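Local coordinates for protein-glutamate methylesterase/protein-glutamine glutaminase (Thermotoga maritima, PDB 3SFT) that probably removes methyl groups from methylglutamate residues of chemoreceptors and deamidates specific receptor glutamines, this chain being its C-terminal catalytic domain, at residues V5-V11 and A119-Y123; N32-P36 and L189-V193; I131-G136 and C161-P167; G151-D157 and A176-A182; L22-P27 and R54-S59. All blocks are in the same frame, centred on the assembly; numbering follows the deposited sequence.

Interaction 1. Residues V5-V11 and A119-Y123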
# COMPACT_ATOMS: atom_id res chain seq x y z
N VAL A 5 -17.32 -8.57 -5.17
CA VAL A 5 -16.45 -7.35 -5.17
C VAL A 5 -15.97 -7.05 -6.58
O VAL A 5 -15.57 -7.96 -7.32
CB VAL A 5 -15.21 -7.54 -4.25
CG1 VAL A 5 -14.36 -6.28 -4.24
CG2 VAL A 5 -15.66 -7.90 -2.84
N SER A 6 -16.01 -5.78 -6.96
CA SER A 6 -15.58 -5.35 -8.29
C SER A 6 -14.35 -4.44 -8.24
O SER A 6 -14.00 -3.89 -7.19
CB SER A 6 -16.72 -4.63 -9.01
OG SER A 6 -17.07 -3.42 -8.35
N GLY A 7 -13.71 -4.28 -9.40
CA GLY A 7 -12.54 -3.43 -9.50
C GLY A 7 -11.27 -3.95 -8.86
O GLY A 7 -11.22 -5.04 -8.29
N LYS A 8 -10.23 -3.13 -8.95
CA LYS A 8 -8.93 -3.47 -8.41
C LYS A 8 -8.65 -2.71 -7.12
O LYS A 8 -9.48 -1.93 -6.65
CB LYS A 8 -7.85 -3.14 -9.44
CG LYS A 8 -8.10 -3.79 -10.79
CD LYS A 8 -6.92 -3.65 -11.73
CE LYS A 8 -7.21 -4.37 -13.04
NZ LYS A 8 -6.01 -4.41 -13.93
N ILE A 9 -7.48 -2.97 -6.53
CA ILE A 9 -7.05 -2.31 -5.31
C ILE A 9 -5.54 -2.14 -5.35
O ILE A 9 -4.82 -2.97 -5.92
CB ILE A 9 -7.46 -3.09 -4.04
CG1 ILE A 9 -7.28 -2.20 -2.80
CG2 ILE A 9 -6.64 -4.38 -3.91
CD1 ILE A 9 -7.67 -2.86 -1.50
N VAL A 10 -5.06 -1.04 -4.79
CA VAL A 10 -3.64 -0.77 -4.74
C VAL A 10 -3.23 -0.72 -3.27
O VAL A 10 -3.80 0.03 -2.48
CB VAL A 10 -3.28 0.56 -5.43
CG1 VAL A 10 -1.77 0.80 -5.37
CG2 VAL A 10 -3.76 0.55 -6.88
N VAL A 11 -2.29 -1.57 -2.89
CA VAL A 11 -1.80 -1.61 -1.53
C VAL A 11 -0.32 -1.24 -1.60
O VAL A 11 0.46 -1.89 -2.29
CB VAL A 11 -1.97 -3.01 -0.90
CG1 VAL A 11 -1.41 -3.02 0.52
CG2 VAL A 11 -3.44 -3.41 -0.89
N ALA A 119 -5.85 -8.36 1.38
CA ALA A 119 -6.25 -7.80 0.07
C ALA A 119 -6.16 -8.82 -1.06
O ALA A 119 -7.09 -8.94 -1.86
CB ALA A 119 -5.42 -6.57 -0.26
N ALA A 120 -5.06 -9.55 -1.12
CA ALA A 120 -4.84 -10.55 -2.16
C ALA A 120 -5.90 -11.64 -2.16
O ALA A 120 -6.39 -12.04 -3.22
CB ALA A 120 -3.46 -11.17 -2.00
N GLU A 121 -6.27 -12.11 -0.98
CA GLU A 121 -7.27 -13.16 -0.84
C GLU A 121 -8.64 -12.70 -1.35
O GLU A 121 -9.41 -13.50 -1.89
CB GLU A 121 -7.36 -13.59 0.61
CG GLU A 121 -7.75 -15.04 0.82
CD GLU A 121 -7.44 -15.54 2.23
OE1 GLU A 121 -6.40 -15.14 2.80
OE2 GLU A 121 -8.25 -16.33 2.77
N ILE A 122 -8.93 -11.41 -1.21
CA ILE A 122 -10.20 -10.83 -1.64
C ILE A 122 -10.20 -10.43 -3.11
O ILE A 122 -11.08 -10.84 -3.87
CB ILE A 122 -10.57 -9.58 -0.81
CG1 ILE A 122 -10.76 -9.95 0.66
CG2 ILE A 122 -11.83 -8.93 -1.36
CD1 ILE A 122 -11.05 -8.75 1.55
N TYR A 123 -9.23 -9.61 -3.50
CA TYR A 123 -9.13 -9.12 -4.87
C TYR A 123 -8.42 -10.05 -5.85
O TYR A 123 -8.56 -9.89 -7.07
CB TYR A 123 -8.48 -7.74 -4.88
CG TYR A 123 -9.33 -6.66 -4.23
CD1 TYR A 123 -10.13 -5.82 -5.01
CD2 TYR A 123 -9.34 -6.48 -2.85
CE1 TYR A 123 -10.92 -4.83 -4.42
CE2 TYR A 123 -10.11 -5.50 -2.25
CZ TYR A 123 -10.90 -4.68 -3.04
OH TYR A 123 -11.67 -3.70 -2.44
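In this doubly wound alpha/beta domain, the last turn of helix 112-123 packs against the start of strand 9-14, a central strand of the parallel sheet, and the chain ahead of it. Strand residues 9-11 and helix residues 119-123 run nearly antiparallel, at 169°, with their axes 10.1 Å apart at closest approach, the usual spacing of a helix lying on a sheet. Tyr123 buries more surface here than any other residue. Its m rotamer swings the ring back over the strand, so that Ile9 CG2 sits over one ring face, 3.7 Å from the ring centroid and 20° off the normal, a CH-pi contact. Ile9 itself is extended (t, t), its CG2 facing the tyrosine and reaching toward Ala119 as well. Val11, also t, directs CG2 at the same alanine, with 3.8 Å between Val11 CG2 and Ala119 CB. Residues before the strand curl round the ring: Val5 CG1 is 3.7 Å from Tyr123 CE1, while Val5 CG2 meets Ile122 CG2 at 4.2 Å. Strand 94-100 closes over this outer end through Val95, which touches Val5, Ile122 and Tyr123. Lys8 points its CB away from the helix, and its amine is bonded to Leu192 O. No hydrogen bond crosses between the segments; Gly7 O lies near the plane at the ring's edge, 3.5 Å from Tyr123 CD1.

Interaction 2. Residues N32-P36 and L189-V193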
# COMPACT_ATOMS: atom_id res chain seq x y z
N ASN A 32 -10.62 10.96 -10.00
CA ASN A 32 -11.48 9.84 -10.38
C ASN A 32 -10.77 8.48 -10.52
O ASN A 32 -11.27 7.59 -11.22
CB ASN A 32 -12.23 10.17 -11.68
CG ASN A 32 -11.31 10.26 -12.90
OD1 ASN A 32 -10.09 10.14 -12.78
ND2 ASN A 32 -11.90 10.47 -14.07
N PHE A 33 -9.61 8.33 -9.89
CA PHE A 33 -8.87 7.07 -9.93
C PHE A 33 -9.85 6.00 -9.44
O PHE A 33 -10.31 6.05 -8.30
CB PHE A 33 -7.64 7.14 -9.01
CG PHE A 33 -6.68 6.00 -9.19
CD1 PHE A 33 -5.91 5.90 -10.34
CD2 PHE A 33 -6.55 5.03 -8.21
CE1 PHE A 33 -5.02 4.84 -10.52
CE2 PHE A 33 -5.66 3.97 -8.37
CZ PHE A 33 -4.89 3.88 -9.53
N PRO A 34 -10.20 5.03 -10.31
CA PRO A 34 -11.13 3.92 -10.08
C PRO A 34 -10.84 2.84 -9.04
O PRO A 34 -11.69 1.99 -8.78
CB PRO A 34 -11.27 3.32 -11.48
CG PRO A 34 -9.89 3.48 -12.02
CD PRO A 34 -9.55 4.90 -11.63
N ALA A 35 -9.65 2.85 -8.45
CA ALA A 35 -9.32 1.84 -7.46
C ALA A 35 -8.94 2.46 -6.13
O ALA A 35 -8.22 3.45 -6.08
CB ALA A 35 -8.18 0.96 -7.95
N PRO A 36 -9.47 1.91 -5.02
CA PRO A 36 -9.12 2.48 -3.71
C PRO A 36 -7.63 2.21 -3.45
O PRO A 36 -7.08 1.23 -3.96
CB PRO A 36 -10.01 1.69 -2.75
CG PRO A 36 -10.24 0.39 -3.47
CD PRO A 36 -10.44 0.82 -4.89
N LEU A 189 0.38 2.96 -12.65
CA LEU A 189 -0.87 2.65 -11.97
C LEU A 189 -2.07 3.05 -12.83
O LEU A 189 -3.02 2.29 -12.97
CB LEU A 189 -0.95 3.34 -10.59
CG LEU A 189 -0.01 2.81 -9.50
CD1 LEU A 189 -0.21 3.59 -8.20
CD2 LEU A 189 -0.27 1.32 -9.29
N ILE A 190 -1.99 4.24 -13.42
CA ILE A 190 -3.05 4.75 -14.28
C ILE A 190 -3.31 3.83 -15.48
O ILE A 190 -4.46 3.66 -15.88
CB ILE A 190 -2.74 6.20 -14.76
CG1 ILE A 190 -2.87 7.16 -13.57
CG2 ILE A 190 -3.69 6.63 -15.88
CD1 ILE A 190 -2.36 8.55 -13.86
N GLU A 191 -2.27 3.21 -16.02
CA GLU A 191 -2.47 2.31 -17.15
C GLU A 191 -2.82 0.87 -16.77
O GLU A 191 -3.34 0.12 -17.59
CB GLU A 191 -1.32 2.38 -18.16
CG GLU A 191 0.07 2.16 -17.60
CD GLU A 191 1.15 2.32 -18.67
OE1 GLU A 191 1.23 3.40 -19.30
OE2 GLU A 191 1.94 1.36 -18.87
N LEU A 192 -2.59 0.50 -15.52
CA LEU A 192 -2.91 -0.86 -15.07
C LEU A 192 -4.37 -0.99 -14.64
O LEU A 192 -4.96 -2.06 -14.78
CB LEU A 192 -2.00 -1.31 -13.92
CG LEU A 192 -0.51 -1.55 -14.20
CD1 LEU A 192 0.14 -2.04 -12.93
CD2 LEU A 192 -0.32 -2.57 -15.31
N VAL A 193 -4.95 0.08 -14.09
CA VAL A 193 -6.34 0.04 -13.65
C VAL A 193 -7.33 0.34 -14.79
O VAL A 193 -8.12 1.31 -14.70
CB VAL A 193 -6.58 0.98 -12.42
CG1 VAL A 193 -5.81 0.48 -11.22
CG2 VAL A 193 -6.16 2.41 -12.74
OXT VAL A 193 -7.33 -0.43 -15.78
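Phe33 lays its ring against the last turn of helix 185-192, where it meets Leu189, Ile190 and the C-terminal residue Val193. The t rotamer at chi1 carries the ring across, although the CA-to-CB bond itself points sideways. The ring's edge is set against the helix backbone, with Phe33 CE1 4.1 Å from Leu189 O and 4.2 Å from Ile190 N, and Phe33 CZ lies 4.1 Å from Leu189 CB. The tightest approach is that of Phe33 CE1 to Val193 CG2, 3.5 Å. Val193 is the main partner on the helical side: its CG2 also meets Pro34 CG at 3.9 Å, and its CG1 meets Ala35 CB at 4.1 Å, so three consecutive loop residues all touch Val193. No hydrogen bond joins the segments, and the contact rests on van der Waals packing, mostly between apolar side chains, covering a modest 215 Å². Beyond it, Leu61 packs on Phe33, while Ile128 of strand 127-131 touches Leu189, Leu192 and Val193. The contact thus closes the C-terminal helix onto the loop leading into strand 37-41, away from the predicted active site, in the layered packing of helix on parallel sheet characteristic of a doubly wound alpha/beta fold.

Interaction 3. Residues I131-G136 and C161-P167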
# COMPACT_ATOMS: atom_id res chain seq x y z
N ILE A 131 5.69 -1.77 -3.44
CA ILE A 131 6.62 -1.78 -2.32
C ILE A 131 7.66 -0.69 -2.53
O ILE A 131 8.50 -0.77 -3.43
CB ILE A 131 7.29 -3.16 -2.16
CG1 ILE A 131 6.21 -4.24 -2.05
CG2 ILE A 131 8.19 -3.18 -0.94
CD1 ILE A 131 5.21 -4.00 -0.93
N LEU A 132 7.59 0.32 -1.68
CA LEU A 132 8.48 1.47 -1.74
C LEU A 132 9.68 1.38 -0.81
O LEU A 132 9.84 0.41 -0.06
CB LEU A 132 7.69 2.74 -1.41
CG LEU A 132 6.41 2.97 -2.21
CD1 LEU A 132 5.77 4.30 -1.80
CD2 LEU A 132 6.74 2.98 -3.70
N THR A 133 10.50 2.42 -0.89
CA THR A 133 11.70 2.64 -0.10
C THR A 133 11.50 2.26 1.36
O THR A 133 10.41 2.46 1.90
CB THR A 133 12.10 4.14 -0.17
OG1 THR A 133 13.19 4.41 0.72
CG2 THR A 133 10.91 5.02 0.21
N GLY A 134 12.54 1.73 1.98
CA GLY A 134 12.46 1.34 3.38
C GLY A 134 13.41 0.23 3.78
O GLY A 134 13.92 -0.51 2.94
N MET A 135 13.66 0.12 5.08
CA MET A 135 14.53 -0.93 5.62
C MET A 135 13.73 -2.19 5.87
O MET A 135 12.52 -2.13 6.08
CB MET A 135 15.14 -0.50 6.95
CG MET A 135 16.34 0.41 6.87
SD MET A 135 17.10 0.73 8.49
CE MET A 135 18.50 1.52 7.88
N GLY A 136 14.41 -3.32 5.87
CA GLY A 136 13.75 -4.58 6.14
C GLY A 136 13.15 -5.31 4.95
O GLY A 136 13.38 -4.96 3.80
N CYS A 161 14.75 5.79 -3.98
CA CYS A 161 14.71 5.28 -2.61
C CYS A 161 15.72 5.94 -1.68
O CYS A 161 16.84 6.26 -2.09
CB CYS A 161 14.97 3.77 -2.56
SG CYS A 161 13.72 2.69 -3.26
N VAL A 162 15.33 6.10 -0.43
CA VAL A 162 16.25 6.62 0.58
C VAL A 162 16.99 5.36 1.04
O VAL A 162 18.22 5.36 1.15
CB VAL A 162 15.50 7.29 1.74
CG1 VAL A 162 16.49 7.69 2.83
CG2 VAL A 162 14.78 8.54 1.23
N VAL A 163 16.24 4.27 1.20
CA VAL A 163 16.78 2.97 1.59
C VAL A 163 16.21 1.90 0.65
O VAL A 163 15.01 1.65 0.62
CB VAL A 163 16.44 2.60 3.06
CG1 VAL A 163 16.94 1.20 3.36
CG2 VAL A 163 17.11 3.57 4.03
N PHE A 164 17.09 1.28 -0.13
CA PHE A 164 16.70 0.26 -1.09
C PHE A 164 16.72 -1.11 -0.42
O PHE A 164 17.52 -1.97 -0.79
CB PHE A 164 17.67 0.29 -2.28
CG PHE A 164 17.22 -0.54 -3.46
CD1 PHE A 164 15.95 -0.38 -4.00
CD2 PHE A 164 18.11 -1.43 -4.06
CE1 PHE A 164 15.57 -1.10 -5.12
CE2 PHE A 164 17.73 -2.15 -5.19
CZ PHE A 164 16.46 -1.98 -5.72
N GLY A 165 15.90 -1.29 0.60
CA GLY A 165 15.85 -2.57 1.29
C GLY A 165 14.58 -3.32 0.97
O GLY A 165 14.64 -4.41 0.40
N MET A 166 13.44 -2.74 1.31
CA MET A 166 12.15 -3.37 1.05
C MET A 166 11.93 -3.72 -0.42
O MET A 166 11.54 -4.85 -0.73
CB MET A 166 11.00 -2.53 1.62
CG MET A 166 10.98 -2.55 3.16
SD MET A 166 9.75 -1.52 4.01
CE MET A 166 8.75 -0.94 2.63
N PRO A 167 12.18 -2.77 -1.35
CA PRO A 167 11.99 -3.09 -2.77
C PRO A 167 12.97 -4.16 -3.24
O PRO A 167 12.61 -5.07 -3.99
CB PRO A 167 12.28 -1.75 -3.46
CG PRO A 167 11.93 -0.73 -2.41
CD PRO A 167 12.52 -1.35 -1.17
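Five hydrogen bonds tie the loop after strand 127-131 to the approach to helix 166-172, and all five centre on Thr133 and Gly134. Thr133 OG1 accepts from two successive amides, Val162 N at 3.0 Å and Val163 N at 3.1 Å, and is also bonded to Thr16 O outside the segments. Thr133 N is satisfied by the carboxylate of Glu156. Gly134 then pairs through both of its backbone groups: Gly134 N donates to Val163 O at 2.8 Å, and Gly134 O accepts from Met166 N at 2.8 Å and, weakly, from Gly165 N at 3.2 Å. Between these bonds Phe164 is the centre of an inverse gamma turn, closed by a weak bond from Gly165 N to Val163 O at 3.1 Å. Gly136 O lies 3.3 Å from Met166 N, but the angle is too poor for a bond. Glycines permit this closeness: a CB on Gly134 would strike Met166 SD, and one on Gly165 would strike Gly134 O. Apolar contacts flank the polar core, with Met135 CG 3.6 Å from Val163 CG1 and Ile131 CG2 3.9 Å from Met166 CB. The Met166 side chain lies about 4 Å from those of Ser15 and His42, both predicted catalytic residues, so these paired loops at the C-terminal edge of the parallel sheet probably help to wall the active site, the usual location in doubly wound alpha/beta enzymes.

Interaction 4. Residues G151-D157 and A176-A182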
# COMPACT_ATOMS: atom_id res chain seq x y z
N GLY A 151 -1.99 -11.53 -8.95
CA GLY A 151 -1.94 -10.08 -8.90
C GLY A 151 -0.68 -9.52 -9.54
O GLY A 151 0.14 -10.26 -10.09
N THR A 152 -0.50 -8.21 -9.42
CA THR A 152 0.63 -7.50 -10.00
C THR A 152 1.45 -6.79 -8.92
O THR A 152 0.90 -6.19 -8.00
CB THR A 152 0.14 -6.48 -11.05
OG1 THR A 152 -0.52 -7.17 -12.12
CG2 THR A 152 1.30 -5.66 -11.61
N VAL A 153 2.77 -6.81 -9.07
CA VAL A 153 3.66 -6.19 -8.09
C VAL A 153 4.62 -5.16 -8.68
O VAL A 153 5.26 -5.39 -9.71
CB VAL A 153 4.47 -7.26 -7.33
CG1 VAL A 153 5.47 -6.61 -6.38
CG2 VAL A 153 3.53 -8.19 -6.57
N ILE A 154 4.71 -4.01 -8.01
CA ILE A 154 5.61 -2.94 -8.41
C ILE A 154 6.58 -2.64 -7.28
O ILE A 154 6.17 -2.45 -6.13
CB ILE A 154 4.83 -1.65 -8.75
CG1 ILE A 154 3.90 -1.89 -9.94
CG2 ILE A 154 5.79 -0.53 -9.07
CD1 ILE A 154 2.91 -0.75 -10.18
N ALA A 155 7.87 -2.64 -7.59
CA ALA A 155 8.90 -2.34 -6.60
C ALA A 155 9.55 -1.02 -6.99
O ALA A 155 9.77 -0.75 -8.17
CB ALA A 155 9.94 -3.44 -6.57
N GLU A 156 9.83 -0.18 -6.00
CA GLU A 156 10.45 1.11 -6.26
C GLU A 156 11.93 0.94 -6.62
O GLU A 156 12.67 0.21 -5.95
CB GLU A 156 10.30 2.05 -5.06
CG GLU A 156 10.85 3.47 -5.32
CD GLU A 156 10.64 4.44 -4.17
OE1 GLU A 156 10.12 4.03 -3.11
OE2 GLU A 156 11.00 5.63 -4.31
N ASP A 157 12.33 1.58 -7.71
CA ASP A 157 13.70 1.55 -8.19
C ASP A 157 14.62 2.27 -7.20
O ASP A 157 14.22 3.25 -6.57
CB ASP A 157 13.77 2.22 -9.57
CG ASP A 157 15.13 2.11 -10.22
OD1 ASP A 157 15.31 1.24 -11.10
OD2 ASP A 157 16.03 2.89 -9.87
N ALA A 176 8.76 -8.98 -8.35
CA ALA A 176 8.48 -7.71 -9.00
C ALA A 176 8.19 -7.82 -10.50
O ALA A 176 8.97 -8.40 -11.25
CB ALA A 176 9.62 -6.71 -8.75
N ASP A 177 7.06 -7.28 -10.92
CA ASP A 177 6.69 -7.27 -12.33
C ASP A 177 7.26 -6.00 -12.94
O ASP A 177 7.55 -5.95 -14.13
CB ASP A 177 5.17 -7.30 -12.52
CG ASP A 177 4.55 -8.58 -11.99
OD1 ASP A 177 4.91 -9.67 -12.47
OD2 ASP A 177 3.70 -8.49 -11.09
N TYR A 178 7.40 -4.97 -12.11
CA TYR A 178 7.93 -3.67 -12.52
C TYR A 178 8.84 -3.10 -11.44
O TYR A 178 8.59 -3.25 -10.24
CB TYR A 178 6.79 -2.67 -12.76
CG TYR A 178 5.77 -3.10 -13.79
CD1 TYR A 178 6.02 -2.94 -15.15
CD2 TYR A 178 4.57 -3.67 -13.40
CE1 TYR A 178 5.09 -3.35 -16.11
CE2 TYR A 178 3.63 -4.09 -14.34
CZ TYR A 178 3.90 -3.92 -15.69
OH TYR A 178 2.98 -4.35 -16.62
N VAL A 179 9.93 -2.48 -11.88
CA VAL A 179 10.88 -1.83 -10.98
C VAL A 179 10.90 -0.42 -11.54
O VAL A 179 11.43 -0.18 -12.63
CB VAL A 179 12.28 -2.47 -11.07
CG1 VAL A 179 13.24 -1.75 -10.12
CG2 VAL A 179 12.20 -3.95 -10.71
N LEU A 180 10.27 0.51 -10.82
CA LEU A 180 10.16 1.89 -11.31
C LEU A 180 10.48 2.97 -10.29
O LEU A 180 10.19 2.83 -9.11
CB LEU A 180 8.73 2.13 -11.79
CG LEU A 180 8.12 1.22 -12.86
CD1 LEU A 180 6.61 1.33 -12.81
CD2 LEU A 180 8.64 1.60 -14.24
N PRO A 181 11.10 4.07 -10.76
CA PRO A 181 11.40 5.16 -9.82
C PRO A 181 10.03 5.70 -9.41
O PRO A 181 9.07 5.59 -10.18
CB PRO A 181 12.20 6.14 -10.68
CG PRO A 181 11.73 5.86 -12.07
CD PRO A 181 11.64 4.36 -12.09
N ALA A 182 9.92 6.23 -8.20
CA ALA A 182 8.65 6.72 -7.68
C ALA A 182 7.80 7.55 -8.63
O ALA A 182 6.59 7.32 -8.74
CB ALA A 182 8.87 7.49 -6.38
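Strands 152-156 and 178-180 are the parallel pair of a beta-alpha-beta unit, joined through helix 166-172, with 178-180 at the edge of the seven-stranded sheet. Their axes come within 4.7 Å at an angle of 29°. At the beginning of the first strand, Thr152 CG2 lies at the edge of the Tyr178 ring, 3.9 Å from CE2. Val153 N donates to a side chain, Asp177 OD2, at 2.8 Å, so the carboxylate takes the place of a backbone acceptor; that oxygen also forms a salt bridge with Lys147. Val153 O in turn receives both Asp177 N at 2.9 Å and Tyr178 N at 3.2 Å. Ile154 shares its sheet face with Tyr178, the two meeting at Ile154 CG1 and Tyr178 CD2, 3.9 Å apart, on the side covered by helix 185-192. Ala155 faces the other way with Val179, toward helix 166-172, and its backbone gives and takes: Ala155 N to Tyr178 O at 2.8 Å, Leu180 N to Ala155 O at 3.0 Å. Glu156 brings its CA to 3.3 Å from Leu180 O, while its carboxylate, bonded to Ser21, Thr160 and Thr133, has OE2 3.5 Å from Ala182 CB. The pairing ends at Asp157, whose N donates to Leu180 O at 2.8 Å and whose CB is 3.5 Å from Pro181 N.

Interaction 5. Residues L22-P27 and R54-S59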
# COMPACT_ATOMS: atom_id res chain seq x y z
N LEU A 22 6.11 8.93 -1.65
CA LEU A 22 4.66 9.03 -1.79
C LEU A 22 4.28 10.39 -2.37
O LEU A 22 3.27 10.50 -3.08
CB LEU A 22 3.98 8.80 -0.44
CG LEU A 22 3.95 7.34 0.04
CD1 LEU A 22 3.61 7.28 1.52
CD2 LEU A 22 2.93 6.56 -0.78
N ASP A 23 5.10 11.40 -2.11
CA ASP A 23 4.88 12.76 -2.62
C ASP A 23 4.98 12.78 -4.14
O ASP A 23 4.42 13.66 -4.78
CB ASP A 23 5.91 13.75 -2.07
CG ASP A 23 5.64 14.14 -0.63
OD1 ASP A 23 4.53 13.90 -0.12
OD2 ASP A 23 6.57 14.71 -0.01
N MET A 24 5.74 11.84 -4.69
CA MET A 24 5.92 11.73 -6.14
C MET A 24 4.85 10.83 -6.76
O MET A 24 4.74 10.74 -7.98
CB MET A 24 7.29 11.13 -6.47
CG MET A 24 8.50 11.95 -6.03
SD MET A 24 10.06 11.18 -6.59
CE MET A 24 10.75 10.66 -5.03
N ILE A 25 4.05 10.17 -5.91
CA ILE A 25 3.02 9.25 -6.39
C ILE A 25 1.58 9.72 -6.21
O ILE A 25 0.88 9.98 -7.19
CB ILE A 25 3.17 7.86 -5.70
CG1 ILE A 25 4.59 7.33 -5.88
CG2 ILE A 25 2.16 6.87 -6.28
CD1 ILE A 25 4.84 6.03 -5.14
N ILE A 26 1.14 9.77 -4.96
CA ILE A 26 -0.23 10.16 -4.62
C ILE A 26 -0.74 11.47 -5.23
O ILE A 26 -1.84 11.51 -5.78
CB ILE A 26 -0.44 10.15 -3.09
CG1 ILE A 26 -0.03 8.78 -2.53
CG2 ILE A 26 -1.89 10.47 -2.72
CD1 ILE A 26 -0.76 7.60 -3.17
N PRO A 27 0.05 12.56 -5.14
CA PRO A 27 -0.37 13.85 -5.71
C PRO A 27 -0.55 13.83 -7.23
O PRO A 27 -1.22 14.70 -7.78
CB PRO A 27 0.76 14.79 -5.30
CG PRO A 27 1.28 14.18 -4.03
CD PRO A 27 1.31 12.72 -4.39
N ARG A 54 -0.63 15.61 5.17
CA ARG A 54 0.42 16.02 4.24
C ARG A 54 0.03 15.71 2.80
O ARG A 54 0.09 16.58 1.93
CB ARG A 54 1.72 15.28 4.59
CG ARG A 54 2.86 15.41 3.59
CD ARG A 54 3.76 14.19 3.70
NE ARG A 54 5.00 14.28 2.92
CZ ARG A 54 6.21 14.33 3.46
NH1 ARG A 54 6.35 14.30 4.79
NH2 ARG A 54 7.28 14.32 2.69
N LEU A 55 -0.39 14.46 2.55
CA LEU A 55 -0.80 14.03 1.21
C LEU A 55 -2.16 14.58 0.76
O LEU A 55 -2.36 14.85 -0.42
CB LEU A 55 -0.79 12.50 1.13
CG LEU A 55 0.56 11.79 1.30
CD1 LEU A 55 0.34 10.30 1.30
CD2 LEU A 55 1.52 12.21 0.19
N ASP A 56 -3.09 14.75 1.70
CA ASP A 56 -4.40 15.27 1.36
C ASP A 56 -4.29 16.71 0.84
O ASP A 56 -5.01 17.09 -0.08
CB ASP A 56 -5.33 15.24 2.59
CG ASP A 56 -6.78 15.52 2.23
OD1 ASP A 56 -7.37 14.73 1.47
OD2 ASP A 56 -7.32 16.54 2.70
N SER A 57 -3.35 17.47 1.40
CA SER A 57 -3.14 18.86 1.01
C SER A 57 -2.62 19.07 -0.40
O SER A 57 -2.88 20.10 -1.01
CB SER A 57 -2.19 19.55 2.00
OG SER A 57 -2.78 19.66 3.28
N THR A 58 -1.90 18.08 -0.92
CA THR A 58 -1.33 18.18 -2.25
C THR A 58 -1.96 17.27 -3.30
O THR A 58 -1.53 17.26 -4.45
CB THR A 58 0.18 17.87 -2.20
OG1 THR A 58 0.37 16.57 -1.63
CG2 THR A 58 0.92 18.90 -1.35
N SER A 59 -2.99 16.52 -2.91
CA SER A 59 -3.63 15.58 -3.84
C SER A 59 -5.09 15.87 -4.18
O SER A 59 -5.80 16.53 -3.43
CB SER A 59 -3.55 14.15 -3.28
OG SER A 59 -2.24 13.82 -2.86
O HOH W 1 2.96 15.95 -0.96
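Near the C-terminal end of helix 48-58, Arg54 extends its guanidinium to Asp23 in a two-pronged salt bridge: Arg54 NH2 donates to Asp23 OD2 at 2.8 Å and Arg54 NE to Asp23 OD1 at 3.1 Å, with Asp23 OD2 near the guanidinium plane. Leu55, next in line, turns its branched end inward and supplies the apolar part of the contact: Leu55 CD2 is 4.3 Å from Leu22 CB, and Leu55 CD1 lies 4.1 Å from Ile26 CG1. Leu55 CD2 also abuts the carboxylate, 3.5 Å from Asp23 OD1. Thr58 brings its carbonyl against the proline, 3.5 Å between Thr58 O and Pro27 CB, while a water bonded to Thr58 OG1 at 2.7 Å also makes a weak bond to Asp23 OD1 at 2.7 Å. Ser59 ends the segment with its hydroxyl turned back on the helix, Ser59 OG donating to Leu55 O at 2.7 Å; Ser59 OG is 3.4 Å from both Ile26 CG2 and Pro27 CA. Thus a buried apolar patch is bordered by a charged, hydrated margin. The contact joins helix 48-58 to the turn following helix 18-22, with Val63 of strand 62-65 packing on Ile26 and Leu55, and Leu132 packing on Leu22.

Interaction 4 pairs two strands, interaction 1 lays a helix on a strand, interaction 3 joins loops at the strand ends, and 2 and 5 set a loop or turn against the end of a helix. All are partly buried; interaction 4 has one exposed residue among fourteen touching. Hydrogen bonds dominate interactions 3 and 4, which touch through Ile131 N to Ile154 O. Interactions 1 and 2 rely on apolar packing, yet meet at Lys8 NZ to Leu192 O; Leu189 and Leu192 of interaction 2 also pack on Ile154. Interaction 5 alone has a salt bridge between its segments, toward the surface, and reaches interaction 3 through Leu22 and Leu132. Interaction 3 comes closest to the predicted catalytic residues.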